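Local atomic coordinates of amidase, hydantoinase/carbamoylase family (Paraburkholderia phymatum, PDB entry 6C0D), a protein that probably hydrolyses N-carbamoyl-L-amino acids as a metal-dependent, homodimeric amidase of the peptidase M20 family. Residues G201-S206 / M359-G364; V212-V217 / A341-L346. One frame throughout, in Å; residues are numbered along the deposited sequence.

Contact 1: residues G201-S206 / M359-G364; sequences GRLEAS and MHMPSG
M359 and M361, two residues apart on one face of strand 359-363, turn their thioether ends onto R202, L203 and S206 of the short helix 202-206. R202 is modelled in two conformers; in the one described, the methyl of M359 sits over its aliphatic part, CE 4.0 Å from R202 CG, and the two chains cross at about a right angle. M361 brings its own CE up to the same carbon at 4.1 Å, so R202 CG rests on both methyls. In each methionine the bend at chi3 (-78° and -70°) sets the CE that meets R202 CG. L203 CD1 reaches M361 SD at 3.9 Å and M359 CG at 4.1 Å. One turn on from R202, S206 OG lies 3.7 Å from M359 SD. The helix follows strand 189-198, which carries the zinc ligand H196, and packs on strand 358-363, which pairs with strand 210-227 in the metal-binding domain of the M20 fold; L203 and M361 also touch F382 of strand 378-384. Further out, S206 OG donates to R202 O at 3.2 Å, approaching from the face opposite S206 N, which also binds that oxygen. In the same conformer, R202 NH1 forms a salt bridge with D266, and P237 of the second subunit packs against R202.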
# COMPACT_ATOMS: atom_id res chain seq x y z
N GLY A 201 -18.28 -19.47 -3.23
CA GLY A 201 -18.73 -19.48 -4.60
C GLY A 201 -18.72 -20.79 -5.36
O GLY A 201 -19.46 -20.90 -6.34
N ARG A 202 -17.92 -21.78 -4.96
CA ARG A 202 -17.82 -23.00 -5.75
C ARG A 202 -19.16 -23.72 -5.82
O ARG A 202 -19.65 -24.05 -6.91
CB ARG A 202 -16.75 -23.93 -5.19
CG ARG A 202 -16.75 -25.34 -5.79
CD ARG A 202 -16.25 -25.36 -7.23
NE ARG A 202 -14.79 -25.42 -7.30
CZ ARG A 202 -14.07 -25.01 -8.34
NH1 ARG A 202 -12.75 -25.10 -8.31
NH2 ARG A 202 -14.67 -24.49 -9.41
N LEU A 203 -19.78 -23.93 -4.68
CA LEU A 203 -21.12 -24.50 -4.67
C LEU A 203 -22.08 -23.62 -5.46
O LEU A 203 -22.80 -24.11 -6.34
CB LEU A 203 -21.55 -24.69 -3.21
CG LEU A 203 -22.56 -25.76 -2.86
CD1 LEU A 203 -22.28 -27.11 -3.51
CD2 LEU A 203 -22.67 -25.87 -1.37
N GLU A 204 -22.06 -22.30 -5.23
CA GLU A 204 -22.91 -21.39 -6.00
C GLU A 204 -22.55 -21.40 -7.48
O GLU A 204 -23.43 -21.46 -8.34
CB GLU A 204 -22.82 -19.96 -5.45
CG GLU A 204 -23.47 -18.95 -6.40
CD GLU A 204 -23.23 -17.50 -6.00
OE1 GLU A 204 -24.10 -16.91 -5.33
OE2 GLU A 204 -22.17 -16.95 -6.37
N ALA A 205 -21.25 -21.30 -7.80
CA ALA A 205 -20.87 -21.26 -9.21
C ALA A 205 -21.30 -22.52 -9.95
O ALA A 205 -21.55 -22.46 -11.16
CB ALA A 205 -19.36 -21.06 -9.35
N SER A 206 -21.36 -23.67 -9.26
CA SER A 206 -21.83 -24.90 -9.89
C SER A 206 -23.35 -25.01 -9.91
O SER A 206 -23.88 -25.93 -10.54
CB SER A 206 -21.23 -26.11 -9.17
OG SER A 206 -19.82 -26.12 -9.30
N MET A 359 -22.32 -32.23 -4.81
CA MET A 359 -20.97 -32.53 -5.30
C MET A 359 -20.01 -32.70 -4.13
O MET A 359 -20.22 -32.16 -3.05
CB MET A 359 -20.42 -31.43 -6.23
CG MET A 359 -20.32 -30.06 -5.53
SD MET A 359 -19.97 -28.64 -6.63
CE MET A 359 -18.23 -28.88 -6.88
N HIS A 360 -18.93 -33.44 -4.38
CA HIS A 360 -17.77 -33.39 -3.49
C HIS A 360 -16.98 -32.12 -3.75
O HIS A 360 -16.89 -31.64 -4.89
CB HIS A 360 -16.84 -34.59 -3.73
CG HIS A 360 -17.38 -35.90 -3.23
ND1 HIS A 360 -18.03 -36.79 -4.05
CD2 HIS A 360 -17.31 -36.48 -2.01
CE1 HIS A 360 -18.37 -37.86 -3.35
NE2 HIS A 360 -17.94 -37.70 -2.10
N MET A 361 -16.35 -31.60 -2.70
CA MET A 361 -15.56 -30.38 -2.84
C MET A 361 -14.70 -30.18 -1.60
O MET A 361 -15.09 -30.61 -0.51
CB MET A 361 -16.47 -29.15 -3.02
CG MET A 361 -17.48 -29.04 -1.86
SD MET A 361 -18.67 -27.67 -2.11
CE MET A 361 -17.59 -26.26 -1.88
N PRO A 362 -13.56 -29.52 -1.71
CA PRO A 362 -12.80 -29.16 -0.51
C PRO A 362 -13.46 -27.97 0.18
O PRO A 362 -14.25 -27.23 -0.42
CB PRO A 362 -11.43 -28.77 -1.07
CG PRO A 362 -11.79 -28.15 -2.43
CD PRO A 362 -12.91 -29.03 -2.95
N SER A 363 -13.10 -27.80 1.45
CA SER A 363 -13.40 -26.57 2.18
C SER A 363 -12.21 -25.63 2.09
O SER A 363 -11.14 -25.93 2.63
CB SER A 363 -13.73 -26.84 3.65
OG SER A 363 -13.81 -25.60 4.35
N GLY A 364 -12.40 -24.47 1.44
CA GLY A 364 -11.31 -23.52 1.35
C GLY A 364 -11.09 -22.71 2.61
O GLY A 364 -10.11 -21.95 2.68

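Contact 2: residues V212-V217 / A341-L346; sequences VVTTIV and ALQQHL
V212 and Q343 mark where strand 212-216 and helix 341-346 come nearest, their CA atoms 6.5 Å apart, with the two segment axes running nearly antiparallel at 159° and 8.5 Å from each other. V212 points at the helix with both methyls. With CG1 anti to the backbone N (chi1 176°), that branch lies 3.6 Å from Q343 O. Both methyls, CG1 and CG2, are 4.1 Å from L346 CB.

Q343 works differently. Its chain is extended beyond CG and carries the amide out to the strand backbone, where CD comes to 3.4 Å from V213 O. The T214 methyl CG2 meets Q343 OE1 at 3.7 Å. Q343 NE2 stands 3.4 Å from T214 O, but the angle is too poor for a hydrogen bond; its bond goes instead to M338 O, and T214 also makes a backbone hydrogen bond with M338. This is a helix laid against a sheet, as in the alpha/beta metal-binding domain of M20 peptidases: helix 340-353 packs over strand 210-227 and its neighbours. L346 also touches C379 of strand 378-384 and A412 of helix 399-419, so it lies in the layer between sheet and helices. H360 of the neighbouring strand packs against V212, T214 and Q343. V213 packs on M380 and F382 of strand 378-384, and its side chain lies about 7 Å from that of the zinc ligand H196.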
# COMPACT_ATOMS: atom_id res chain seq x y z
N VAL A 212 -20.42 -32.12 -0.27
CA VAL A 212 -19.83 -33.09 0.66
C VAL A 212 -18.35 -32.78 0.74
O VAL A 212 -17.64 -32.93 -0.25
CB VAL A 212 -20.06 -34.53 0.19
CG1 VAL A 212 -19.35 -35.53 1.14
CG2 VAL A 212 -21.58 -34.83 0.10
N VAL A 213 -17.87 -32.38 1.91
CA VAL A 213 -16.50 -31.86 2.03
C VAL A 213 -15.48 -33.01 2.05
O VAL A 213 -15.58 -33.94 2.86
CB VAL A 213 -16.37 -30.96 3.26
CG1 VAL A 213 -14.91 -30.53 3.49
CG2 VAL A 213 -17.27 -29.68 3.07
N THR A 214 -14.50 -32.94 1.14
CA THR A 214 -13.45 -33.96 1.08
C THR A 214 -12.35 -33.69 2.10
O THR A 214 -11.93 -34.59 2.84
CB THR A 214 -12.84 -33.97 -0.32
OG1 THR A 214 -12.47 -32.62 -0.66
CG2 THR A 214 -13.86 -34.47 -1.33
N THR A 215 -11.86 -32.45 2.11
CA THR A 215 -10.65 -32.07 2.82
C THR A 215 -10.78 -30.60 3.17
O THR A 215 -11.27 -29.82 2.36
CB THR A 215 -9.41 -32.26 1.93
OG1 THR A 215 -9.35 -33.61 1.46
CG2 THR A 215 -8.12 -31.94 2.70
N ILE A 216 -10.33 -30.23 4.37
CA ILE A 216 -10.14 -28.83 4.73
C ILE A 216 -8.72 -28.43 4.33
O ILE A 216 -7.75 -29.07 4.73
CB ILE A 216 -10.40 -28.62 6.22
CG1 ILE A 216 -11.86 -29.00 6.54
CG2 ILE A 216 -10.09 -27.19 6.65
CD1 ILE A 216 -12.17 -28.98 8.04
N VAL A 217 -8.60 -27.38 3.50
CA VAL A 217 -7.31 -27.10 2.86
C VAL A 217 -6.28 -26.69 3.90
O VAL A 217 -6.60 -26.14 4.95
CB VAL A 217 -7.44 -26.01 1.78
CG1 VAL A 217 -8.34 -26.49 0.61
CG2 VAL A 217 -7.98 -24.73 2.41
N ALA A 341 -15.54 -42.82 5.30
CA ALA A 341 -16.83 -43.49 5.45
C ALA A 341 -17.94 -42.48 5.81
O ALA A 341 -19.07 -42.60 5.30
CB ALA A 341 -16.73 -44.62 6.50
N LEU A 342 -17.65 -41.49 6.65
CA LEU A 342 -18.66 -40.46 6.94
C LEU A 342 -19.03 -39.69 5.68
O LEU A 342 -20.21 -39.41 5.43
CB LEU A 342 -18.15 -39.49 8.02
CG LEU A 342 -17.93 -40.09 9.44
CD1 LEU A 342 -17.54 -38.99 10.39
CD2 LEU A 342 -19.17 -40.83 9.98
N GLN A 343 -18.02 -39.30 4.88
CA GLN A 343 -18.31 -38.64 3.61
C GLN A 343 -19.26 -39.47 2.77
O GLN A 343 -20.16 -38.94 2.11
CB GLN A 343 -17.04 -38.43 2.80
CG GLN A 343 -16.19 -37.27 3.17
CD GLN A 343 -15.05 -37.19 2.18
OE1 GLN A 343 -15.27 -37.02 0.97
NE2 GLN A 343 -13.82 -37.36 2.67
N GLN A 344 -19.05 -40.78 2.77
CA GLN A 344 -19.89 -41.61 1.92
C GLN A 344 -21.32 -41.69 2.45
O GLN A 344 -22.27 -41.69 1.65
CB GLN A 344 -19.25 -42.99 1.75
CG GLN A 344 -19.96 -43.89 0.77
CD GLN A 344 -19.67 -43.52 -0.68
OE1 GLN A 344 -19.20 -42.42 -0.99
NE2 GLN A 344 -19.96 -44.45 -1.59
N HIS A 345 -21.51 -41.70 3.77
CA HIS A 345 -22.88 -41.55 4.30
C HIS A 345 -23.49 -40.22 3.87
O HIS A 345 -24.68 -40.17 3.51
CB HIS A 345 -22.90 -41.65 5.83
CG HIS A 345 -22.68 -43.04 6.34
ND1 HIS A 345 -23.62 -44.04 6.20
CD2 HIS A 345 -21.64 -43.58 7.01
CE1 HIS A 345 -23.16 -45.15 6.76
NE2 HIS A 345 -21.96 -44.90 7.25
N LEU A 346 -22.72 -39.13 3.91
CA LEU A 346 -23.27 -37.85 3.46
C LEU A 346 -23.62 -37.92 1.97
O LEU A 346 -24.67 -37.42 1.56
CB LEU A 346 -22.28 -36.71 3.71
CG LEU A 346 -21.98 -36.34 5.17
CD1 LEU A 346 -20.89 -35.28 5.21
CD2 LEU A 346 -23.22 -35.79 5.85

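In the fold
Contacts 1 and 2 lie with their centres about 13 Å apart and share a sheet: strand 358-363 of contact 1 runs parallel to strand 210-227 of contact 2 as its neighbour. M359 O and V212 N are 2.8 Å apart and S363 N and T215 O 2.9 Å, both probable hydrogen bonds. Along the chain the order is helix 202-206, strand 210-227, helix 340-353, strand 358-363, so contact 2 is nested inside the loop that contact 1 closes. After strand 210-227 the chain runs on through some 110 residues before helix 340-353 returns against it and strand 358-363 pairs with it. The side chain of V213, in contact 2, is about 12 Å from the bound zinc ion.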